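Local coordinates for integron cassette protein (PDB 3FY6) that is of unknown function but forms a two-subunit assembly with an alpha+beta fold, encoded by a mobile gene cassette of a Vibrio cholerae integron, at residues H24-I28 against I65-D69; A47-E51 against W85-R89; V71-T77 against W108-T113. One frame throughout, in Å; residues are numbered along the deposited sequence.

All three contacts tie the helical half of the chain to its antiparallel sheet or to itself. Interactions 1 and 2 both reach the sheet, on strands 23-31 and 43-50, through helices 62-67 and 77-89, which follow each other in the chain; their centres lie 22 Å apart, on opposite sides of the chain's centre. Interaction 3 joins the loop between those helices to helix 95-114, its centre 11 Å from that of interaction 1 and 22 Å from that of interaction 2. Only 1 and 3 touch, where M66 meets V71 and P73. Along the chain 1 closes before 3 opens, while 2 interleaves with both. Interaction 3 also forms part of the subunit interface.

Interaction 1: residues H24-I28 against I65-D69; sequences HETYI and IMNND
Residues 24-28 are extended inside strand 23-31, while 65-67 are helical, in helix 62-67, and the chain then passes into a turn, where D69 N bonds to M66 O at 2.9 Å. The CA atoms are nearest for E25 and D69 (8.3 Å) and for Y27 and M66 (9.6 Å), so side chains bridge the gap. E25 and Y27 point their CA-to-CB bonds toward the helix end. Y27, chi1 m (-77°) and chi2 65°, reaches across, and its OH donates a hydrogen bond to D69 OD2 at 2.9 Å, D69 being in an m rotamer. The same ring packs on the helix, with Y27 CE2 3.8 Å from M66 CG and 4.1 Å from I65 CG1, the latter near the ring plane. M66, a selenomethionine in an mtt rotamer, places CE over one face; its SE lies 5.4 Å from the Y27 ring centroid, 31° off the normal, an oblique Met-aromatic contact. E25 OE1 is 4.3 Å from D69 OD2, like charges close together, and E25 OE2 makes a salt bridge with R23. This is buried helix-on-sheet packing in which a tyrosine also makes a hydrogen bond to an aspartate just past the helix. Around it, D69 OD1 bonds to W21, Y27 also packs on I16 of strand 10-18 and M40 of strand 35-40, and I65 rests on V43 and I45 of strand 43-50.

Interaction 2: residues A47-E51 against W85-R89; sequences ATYSE and WLEWR
A cation-pi stack on an apolar helix-on-strand contact joins the C-terminal end of strand 43-50, next to the outermost strand 53-57, to the last turn of helix 77-89; it is partly buried. Strand and helix axes approach to 11.4 Å, with 49° between their N-to-C directions (signed crossing -49°). CA atoms are nearest for Y49 and L86 (8.6 Å) and for A47 and W85 (9.8 Å). A47 and Y49 direct CA-to-CB toward the helix. W85 and R89, one helical turn apart (R89 N to W85 O 2.7 Å), both point CA-to-CB toward the strand. W85 (chi1 t, chi2 55°) extends its six-membered ring to the backbone: CH2 is 3.6 Å from Y49 N and 3.7 Å from Y49 CB, while CZ3 is 4.2 Å from A47 CB. Y49 takes chi1 t and chi2 87°; L86, chi1 m and chi2 t, sets CD2 3.9 Å from Y49 CD1 at the ring's edge. The helix lies across the antiparallel sheet of this alpha+beta fold, and here W85 and Y49 fill much of the gap, with A47 and L86. R89, extended through chi3 (ttt) with chi4 -90°, lays its guanidinium flat on Y49: CZ is 3.3 Å from the ring centroid, the planes are 9° apart, and R89 NH2 is 3.1 Å from Y49 CE2. Its CD adds an off-centre CH-pi contact. E51 OE2, on a poorly ordered side chain, stays 4.2 Å from R89 NH2, beyond a salt bridge. R89 NE bonds to K33 O and W85 NE1 to H32 O, in the turn after strand 23-31.

Interaction 3: residues V71-T77 against W108-T113; sequences VYPPEIT and WVNKVT
Apolar packing dominates. CA atoms are nearest for P73 and V109 (5.5 Å) and for V71 and T113 (6.4 Å). V71 (chi1 t) sets CG1 3.7 Å from V109 CG1; P74 CD is 4.0 Å from V112 CG2. A CH-pi contact puts P74 CG 3.5 Å from the centroid of the W108 six-membered ring, 16° off its normal, with W108 at chi1 t and chi2 32°; I76 CG2 meets the ring edge, 3.9 Å from W108 CH2. The loop linking helices 62-67 and 77-89 thus packs on helix 95-114, running opposite to it, in a buried contact that is part of the subunit interface. Within the loop, P74-T77 is a type I beta turn: T77 N bonds to P74 O at 3.1 Å and T77 OG1 to the same oxygen at 2.7 Å. A water accepts from Y72 N (2.8 Å) and meets T113 OG1 (2.7 Å). W108 NE1 bonds to V112 O of the second subunit, and reciprocally.

Interaction 1: residues H24-I28 against I65-D69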
loop_
_atom_site.group_PDB
_atom_site.type_symbol
_atom_site.label_atom_id
_atom_site.label_comp_id
_atom_site.label_asym_id
_atom_site.label_seq_id
_atom_site.Cartn_x
_atom_site.Cartn_y
_atom_site.Cartn_z
ATOM N N HIS A 24 -9.712 -10.691 -13.420
ATOM C CA HIS A 24 -10.143 -10.368 -12.064
ATOM C C HIS A 24 -10.254 -11.651 -11.249
ATOM O O HIS A 24 -11.037 -12.546 -11.585
ATOM C CB HIS A 24 -11.486 -9.629 -12.083
ATOM C CG HIS A 24 -11.382 -8.225 -12.589
ATOM N ND1 HIS A 24 -11.356 -7.920 -13.934
ATOM C CD2 HIS A 24 -11.267 -7.045 -11.934
ATOM C CE1 HIS A 24 -11.232 -6.613 -14.084
ATOM N NE2 HIS A 24 -11.176 -6.059 -12.886
ATOM N N GLU A 25 -9.449 -11.749 -10.196
ATOM C CA GLU A 25 -9.531 -12.872 -9.270
ATOM C C GLU A 25 -10.620 -12.612 -8.226
ATOM O O GLU A 25 -10.796 -11.482 -7.757
ATOM C CB GLU A 25 -8.189 -13.095 -8.583
ATOM C CG GLU A 25 -7.061 -13.463 -9.540
ATOM C CD GLU A 25 -7.157 -14.903 -10.019
ATOM O OE1 GLU A 25 -7.005 -15.814 -9.182
ATOM O OE2 GLU A 25 -7.371 -15.127 -11.227
ATOM N N THR A 26 -11.355 -13.657 -7.868
ATOM C CA THR A 26 -12.448 -13.513 -6.916
ATOM C C THR A 26 -11.920 -13.688 -5.499
ATOM O O THR A 26 -11.386 -14.736 -5.151
ATOM C CB THR A 26 -13.582 -14.533 -7.187
ATOM O OG1 THR A 26 -14.056 -14.387 -8.535
ATOM C CG2 THR A 26 -14.747 -14.326 -6.211
ATOM N N TYR A 27 -12.032 -12.643 -4.692
ATOM C CA TYR A 27 -11.719 -12.761 -3.274
ATOM C C TYR A 27 -13.037 -12.876 -2.535
ATOM O O TYR A 27 -13.903 -12.013 -2.666
ATOM C CB TYR A 27 -10.949 -11.541 -2.789
ATOM C CG TYR A 27 -9.493 -11.559 -3.185
ATOM C CD1 TYR A 27 -9.117 -11.502 -4.522
ATOM C CD2 TYR A 27 -8.492 -11.634 -2.221
ATOM C CE1 TYR A 27 -7.783 -11.519 -4.889
ATOM C CE2 TYR A 27 -7.149 -11.652 -2.577
ATOM C CZ TYR A 27 -6.800 -11.594 -3.910
ATOM O OH TYR A 27 -5.474 -11.627 -4.267
ATOM N N ILE A 28 -13.207 -13.950 -1.774
ATOM C CA ILE A 28 -14.473 -14.166 -1.082
ATOM C C ILE A 28 -14.353 -13.746 0.375
ATOM O O ILE A 28 -13.554 -14.294 1.130
ATOM C CB ILE A 28 -14.942 -15.629 -1.186
ATOM C CG1 ILE A 28 -14.934 -16.081 -2.644
ATOM C CG2 ILE A 28 -16.351 -15.783 -0.606
ATOM C CD1 ILE A 28 -15.258 -17.548 -2.833
ATOM N N ILE A 65 -1.212 -11.975 0.388
ATOM C CA ILE A 65 -1.873 -12.869 -0.568
ATOM C C ILE A 65 -2.114 -12.170 -1.904
ATOM O O ILE A 65 -1.996 -12.782 -2.961
ATOM C CB ILE A 65 -3.165 -13.548 -0.007
ATOM C CG1 ILE A 65 -4.288 -12.544 0.212
ATOM C CG2 ILE A 65 -2.862 -14.281 1.301
ATOM C CD1 ILE A 65 -5.466 -13.122 1.006
HETATM N N MSE A 66 -2.422 -10.879 -1.855
HETATM C CA MSE A 66 -2.542 -10.102 -3.080
HETATM C C MSE A 66 -1.205 -9.943 -3.829
HETATM O O MSE A 66 -1.190 -9.889 -5.065
HETATM C CB MSE A 66 -3.183 -8.745 -2.798
HETATM C CG MSE A 66 -4.643 -8.848 -2.375
HETATM SE SE MSE A 66 -5.465 -7.083 -2.382
HETATM C CE MSE A 66 -7.279 -7.552 -1.808
ATOM N N ASN A 67 -0.094 -9.860 -3.089
ATOM C CA ASN A 67 1.224 -9.755 -3.707
ATOM C C ASN A 67 1.447 -10.989 -4.567
ATOM O O ASN A 67 2.105 -10.936 -5.592
ATOM C CB ASN A 67 2.349 -9.666 -2.657
ATOM C CG ASN A 67 2.493 -8.271 -2.033
ATOM O OD1 ASN A 67 3.300 -8.082 -1.129
ATOM N ND2 ASN A 67 1.708 -7.303 -2.503
ATOM N N ASN A 68 0.881 -12.105 -4.130
ATOM C CA ASN A 68 0.992 -13.344 -4.881
ATOM C C ASN A 68 0.273 -13.281 -6.228
ATOM O O ASN A 68 0.621 -14.007 -7.155
ATOM C CB ASN A 68 0.500 -14.522 -4.044
ATOM C CG ASN A 68 1.524 -14.965 -3.019
ATOM O OD1 ASN A 68 2.719 -14.710 -3.178
ATOM N ND2 ASN A 68 1.067 -15.626 -1.963
ATOM N N ASP A 69 -0.726 -12.409 -6.331
ATOM C CA ASP A 69 -1.380 -12.166 -7.611
ATOM C C ASP A 69 -0.711 -11.010 -8.370
ATOM O O ASP A 69 -1.265 -10.496 -9.342
ATOM C CB ASP A 69 -2.866 -11.875 -7.414
ATOM C CG ASP A 69 -3.691 -13.135 -7.163
ATOM O OD1 ASP A 69 -3.191 -14.252 -7.440
ATOM O OD2 ASP A 69 -4.850 -13.000 -6.689
#

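Interaction 2: residues A47-E51 against W85-R89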
loop_
_atom_site.group_PDB
_atom_site.type_symbol
_atom_site.label_atom_id
_atom_site.label_comp_id
_atom_site.label_asym_id
_atom_site.label_seq_id
_atom_site.Cartn_x
_atom_site.Cartn_y
_atom_site.Cartn_z
ATOM N N ALA A 47 -9.698 -13.018 10.578
ATOM C CA ALA A 47 -9.675 -12.069 11.691
ATOM C C ALA A 47 -10.733 -12.482 12.708
ATOM O O ALA A 47 -11.897 -12.670 12.359
ATOM C CB ALA A 47 -9.952 -10.647 11.196
ATOM N N THR A 48 -10.332 -12.623 13.966
ATOM C CA THR A 48 -11.261 -13.043 15.007
ATOM C C THR A 48 -11.589 -11.890 15.949
ATOM O O THR A 48 -10.694 -11.198 16.433
ATOM C CB THR A 48 -10.700 -14.226 15.822
ATOM O OG1 THR A 48 -9.387 -13.903 16.286
ATOM C CG2 THR A 48 -10.608 -15.460 14.960
ATOM N N TYR A 49 -12.876 -11.683 16.202
ATOM C CA TYR A 49 -13.309 -10.625 17.104
ATOM C C TYR A 49 -13.008 -10.980 18.553
ATOM O O TYR A 49 -13.193 -12.123 18.967
ATOM C CB TYR A 49 -14.806 -10.379 16.946
ATOM C CG TYR A 49 -15.319 -9.262 17.823
ATOM C CD1 TYR A 49 -15.282 -7.943 17.390
ATOM C CD2 TYR A 49 -15.831 -9.524 19.088
ATOM C CE1 TYR A 49 -15.745 -6.916 18.187
ATOM C CE2 TYR A 49 -16.294 -8.504 19.894
ATOM C CZ TYR A 49 -16.249 -7.201 19.437
ATOM O OH TYR A 49 -16.711 -6.180 20.234
ATOM N N SER A 50 -12.542 -10.001 19.322
ATOM C CA SER A 50 -12.381 -10.178 20.765
ATOM C C SER A 50 -13.018 -9.008 21.511
ATOM O O SER A 50 -12.913 -7.857 21.090
ATOM C CB SER A 50 -10.906 -10.340 21.151
ATOM O OG SER A 50 -10.159 -9.169 20.872
ATOM N N GLU A 51 -13.682 -9.313 22.621
ATOM C CA GLU A 51 -14.479 -8.320 23.336
ATOM C C GLU A 51 -13.716 -7.070 23.760
ATOM O O GLU A 51 -14.233 -5.957 23.663
ATOM C CB GLU A 51 -15.165 -8.952 24.546
ATOM C CG GLU A 51 -16.558 -9.470 24.241
ATOM C CD GLU A 51 -17.482 -8.371 23.738
ATOM O OE1 GLU A 51 -17.285 -7.201 24.132
ATOM O OE2 GLU A 51 -18.405 -8.677 22.952
ATOM N N TRP A 85 -16.242 -4.632 8.372
ATOM C CA TRP A 85 -16.721 -5.796 9.105
ATOM C C TRP A 85 -17.225 -5.397 10.486
ATOM O O TRP A 85 -18.328 -5.783 10.883
ATOM C CB TRP A 85 -15.636 -6.872 9.200
ATOM C CG TRP A 85 -15.900 -7.918 10.243
ATOM C CD1 TRP A 85 -17.013 -8.703 10.356
ATOM C CD2 TRP A 85 -15.027 -8.304 11.308
ATOM N NE1 TRP A 85 -16.887 -9.552 11.431
ATOM C CE2 TRP A 85 -15.679 -9.321 12.035
ATOM C CE3 TRP A 85 -13.754 -7.890 11.716
ATOM C CZ2 TRP A 85 -15.103 -9.933 13.146
ATOM C CZ3 TRP A 85 -13.181 -8.498 12.816
ATOM C CH2 TRP A 85 -13.858 -9.502 13.526
ATOM N N LEU A 86 -16.426 -4.614 11.210
ATOM C CA LEU A 86 -16.803 -4.203 12.558
ATOM C C LEU A 86 -18.081 -3.363 12.542
ATOM O O LEU A 86 -18.939 -3.509 13.407
ATOM C CB LEU A 86 -15.667 -3.449 13.247
ATOM C CG LEU A 86 -14.425 -4.292 13.557
ATOM C CD1 LEU A 86 -13.388 -3.456 14.268
ATOM C CD2 LEU A 86 -14.798 -5.501 14.398
ATOM N N GLU A 87 -18.213 -2.493 11.549
ATOM C CA GLU A 87 -19.431 -1.697 11.438
ATOM C C GLU A 87 -20.653 -2.561 11.097
ATOM O O GLU A 87 -21.731 -2.369 11.648
ATOM C CB GLU A 87 -19.233 -0.578 10.429
ATOM C CG GLU A 87 -18.253 0.472 10.924
ATOM C CD GLU A 87 -18.738 1.148 12.202
ATOM O OE1 GLU A 87 -19.899 1.612 12.230
ATOM O OE2 GLU A 87 -17.964 1.209 13.180
ATOM N N TRP A 88 -20.469 -3.531 10.211
ATOM C CA TRP A 88 -21.539 -4.449 9.842
ATOM C C TRP A 88 -21.922 -5.300 11.039
ATOM O O TRP A 88 -23.094 -5.607 11.262
ATOM C CB TRP A 88 -21.077 -5.354 8.700
ATOM C CG TRP A 88 -21.964 -6.529 8.441
ATOM C CD1 TRP A 88 -23.038 -6.575 7.598
ATOM C CD2 TRP A 88 -21.841 -7.842 9.006
ATOM N NE1 TRP A 88 -23.599 -7.833 7.611
ATOM C CE2 TRP A 88 -22.883 -8.630 8.465
ATOM C CE3 TRP A 88 -20.954 -8.429 9.916
ATOM C CZ2 TRP A 88 -23.063 -9.971 8.807
ATOM C CZ3 TRP A 88 -21.128 -9.763 10.250
ATOM C CH2 TRP A 88 -22.173 -10.519 9.698
ATOM N N ARG A 89 -20.910 -5.673 11.806
ATOM C CA ARG A 89 -21.079 -6.550 12.946
ATOM C C ARG A 89 -22.092 -5.994 13.945
ATOM O O ARG A 89 -22.962 -6.721 14.434
ATOM C CB ARG A 89 -19.731 -6.747 13.630
ATOM C CG ARG A 89 -19.751 -7.817 14.671
ATOM C CD ARG A 89 -18.439 -7.911 15.407
ATOM N NE ARG A 89 -18.622 -8.727 16.597
ATOM C CZ ARG A 89 -18.967 -8.233 17.778
ATOM N NH1 ARG A 89 -19.141 -6.927 17.916
ATOM N NH2 ARG A 89 -19.129 -9.042 18.817
#

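Interaction 3: residues V71-T77 against W108-T113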
loop_
_atom_site.group_PDB
_atom_site.type_symbol
_atom_site.label_atom_id
_atom_site.label_comp_id
_atom_site.label_asym_id
_atom_site.label_seq_id
_atom_site.Cartn_x
_atom_site.Cartn_y
_atom_site.Cartn_z
ATOM N N VAL A 71 -0.390 -8.076 -7.161
ATOM C CA VAL A 71 -1.184 -6.902 -6.823
ATOM C C VAL A 71 -0.559 -6.240 -5.588
ATOM O O VAL A 71 -0.243 -6.922 -4.614
ATOM C CB VAL A 71 -2.669 -7.288 -6.546
ATOM C CG1 VAL A 71 -3.445 -6.110 -5.977
ATOM C CG2 VAL A 71 -3.334 -7.820 -7.821
ATOM N N TYR A 72 -0.375 -4.923 -5.645
ATOM C CA TYR A 72 0.277 -4.169 -4.574
ATOM C C TYR A 72 -0.678 -3.108 -4.059
ATOM O O TYR A 72 -0.659 -1.967 -4.515
ATOM C CB TYR A 72 1.591 -3.558 -5.100
ATOM C CG TYR A 72 2.440 -4.636 -5.727
ATOM C CD1 TYR A 72 3.288 -5.411 -4.946
ATOM C CD2 TYR A 72 2.318 -4.950 -7.077
ATOM C CE1 TYR A 72 4.033 -6.438 -5.504
ATOM C CE2 TYR A 72 3.058 -5.971 -7.645
ATOM C CZ TYR A 72 3.916 -6.710 -6.854
ATOM O OH TYR A 72 4.655 -7.732 -7.408
ATOM N N PRO A 73 -1.532 -3.495 -3.101
ATOM C CA PRO A 73 -2.613 -2.655 -2.592
ATOM C C PRO A 73 -2.060 -1.691 -1.563
ATOM O O PRO A 73 -1.005 -1.955 -0.995
ATOM C CB PRO A 73 -3.531 -3.658 -1.878
ATOM C CG PRO A 73 -2.712 -4.930 -1.717
ATOM C CD PRO A 73 -1.343 -4.695 -2.273
ATOM N N PRO A 74 -2.760 -0.582 -1.316
ATOM C CA PRO A 74 -2.314 0.302 -0.234
ATOM C C PRO A 74 -2.221 -0.502 1.066
ATOM O O PRO A 74 -2.984 -1.450 1.265
ATOM C CB PRO A 74 -3.431 1.336 -0.155
ATOM C CG PRO A 74 -4.049 1.327 -1.544
ATOM C CD PRO A 74 -3.975 -0.090 -1.988
ATOM N N GLU A 75 -1.280 -0.151 1.932
ATOM C CA GLU A 75 -1.043 -0.932 3.143
ATOM C C GLU A 75 -2.254 -0.932 4.093
ATOM O O GLU A 75 -2.463 -1.886 4.836
ATOM C CB GLU A 75 0.223 -0.435 3.857
ATOM C CG GLU A 75 0.249 -0.676 5.370
ATOM C CD GLU A 75 0.445 -2.141 5.744
ATOM O OE1 GLU A 75 1.129 -2.864 4.986
ATOM O OE2 GLU A 75 -0.078 -2.565 6.801
ATOM N N ILE A 76 -3.052 0.132 4.053
ATOM C CA ILE A 76 -4.233 0.245 4.911
ATOM C C ILE A 76 -5.432 -0.620 4.467
ATOM O O ILE A 76 -6.455 -0.668 5.151
ATOM C CB ILE A 76 -4.708 1.700 4.976
ATOM C CG1 ILE A 76 -5.616 1.912 6.193
ATOM C CG2 ILE A 76 -5.398 2.093 3.656
ATOM C CD1 ILE A 76 -6.072 3.362 6.373
ATOM N N THR A 77 -5.308 -1.293 3.332
ATOM C CA THR A 77 -6.422 -2.074 2.780
ATOM C C THR A 77 -7.048 -3.065 3.783
ATOM O O THR A 77 -8.263 -3.152 3.908
ATOM C CB THR A 77 -5.992 -2.816 1.496
ATOM O OG1 THR A 77 -5.527 -1.855 0.538
ATOM C CG2 THR A 77 -7.168 -3.599 0.896
ATOM N N TRP A 108 -10.811 0.589 -5.561
ATOM C CA TRP A 108 -9.609 1.362 -5.273
ATOM C C TRP A 108 -8.349 0.546 -5.593
ATOM O O TRP A 108 -7.432 1.015 -6.270
ATOM C CB TRP A 108 -9.594 1.762 -3.797
ATOM C CG TRP A 108 -8.455 2.674 -3.411
ATOM C CD1 TRP A 108 -7.853 3.613 -4.195
ATOM C CD2 TRP A 108 -7.839 2.773 -2.121
ATOM N NE1 TRP A 108 -6.886 4.283 -3.476
ATOM C CE2 TRP A 108 -6.853 3.781 -2.203
ATOM C CE3 TRP A 108 -8.011 2.096 -0.912
ATOM C CZ2 TRP A 108 -6.046 4.121 -1.126
ATOM C CZ3 TRP A 108 -7.209 2.441 0.164
ATOM C CH2 TRP A 108 -6.249 3.448 0.053
ATOM N N VAL A 109 -8.302 -0.677 -5.084
ATOM C CA VAL A 109 -7.183 -1.556 -5.374
ATOM C C VAL A 109 -7.000 -1.683 -6.890
ATOM O O VAL A 109 -5.877 -1.599 -7.387
ATOM C CB VAL A 109 -7.362 -2.933 -4.720
ATOM C CG1 VAL A 109 -6.282 -3.908 -5.196
ATOM C CG2 VAL A 109 -7.331 -2.797 -3.195
ATOM N N ASN A 110 -8.092 -1.862 -7.631
ATOM C CA ASN A 110 -7.961 -1.991 -9.079
ATOM C C ASN A 110 -7.371 -0.725 -9.711
ATOM O O ASN A 110 -6.546 -0.799 -10.615
ATOM C CB ASN A 110 -9.289 -2.411 -9.741
ATOM C CG ASN A 110 -9.712 -3.833 -9.359
ATOM O OD1 ASN A 110 -10.908 -4.144 -9.281
ATOM N ND2 ASN A 110 -8.729 -4.691 -9.078
ATOM N N LYS A 111 -7.760 0.442 -9.212
ATOM C CA LYS A 111 -7.208 1.688 -9.737
ATOM C C LYS A 111 -5.700 1.809 -9.461
ATOM O O LYS A 111 -4.944 2.313 -10.287
ATOM C CB LYS A 111 -7.952 2.897 -9.162
ATOM C CG LYS A 111 -9.334 3.115 -9.773
ATOM C CD LYS A 111 -9.999 4.334 -9.146
ATOM C CE LYS A 111 -11.499 4.393 -9.420
ATOM N NZ LYS A 111 -12.153 5.473 -8.614
ATOM N N VAL A 112 -5.284 1.355 -8.287
ATOM C CA VAL A 112 -3.879 1.357 -7.901
ATOM C C VAL A 112 -3.066 0.507 -8.878
ATOM O O VAL A 112 -2.047 0.948 -9.415
ATOM C CB VAL A 112 -3.726 0.821 -6.468
ATOM C CG1 VAL A 112 -2.238 0.670 -6.088
ATOM C CG2 VAL A 112 -4.444 1.763 -5.490
ATOM N N THR A 113 -3.546 -0.709 -9.120
ATOM C CA THR A 113 -2.900 -1.641 -10.034
ATOM C C THR A 113 -2.773 -1.032 -11.426
ATOM O O THR A 113 -1.703 -1.051 -12.036
ATOM C CB THR A 113 -3.710 -2.947 -10.112
ATOM O OG1 THR A 113 -3.725 -3.564 -8.818
ATOM C CG2 THR A 113 -3.099 -3.917 -11.151
HETATM O O HOH W 1 -1.217 -3.314 -7.798
#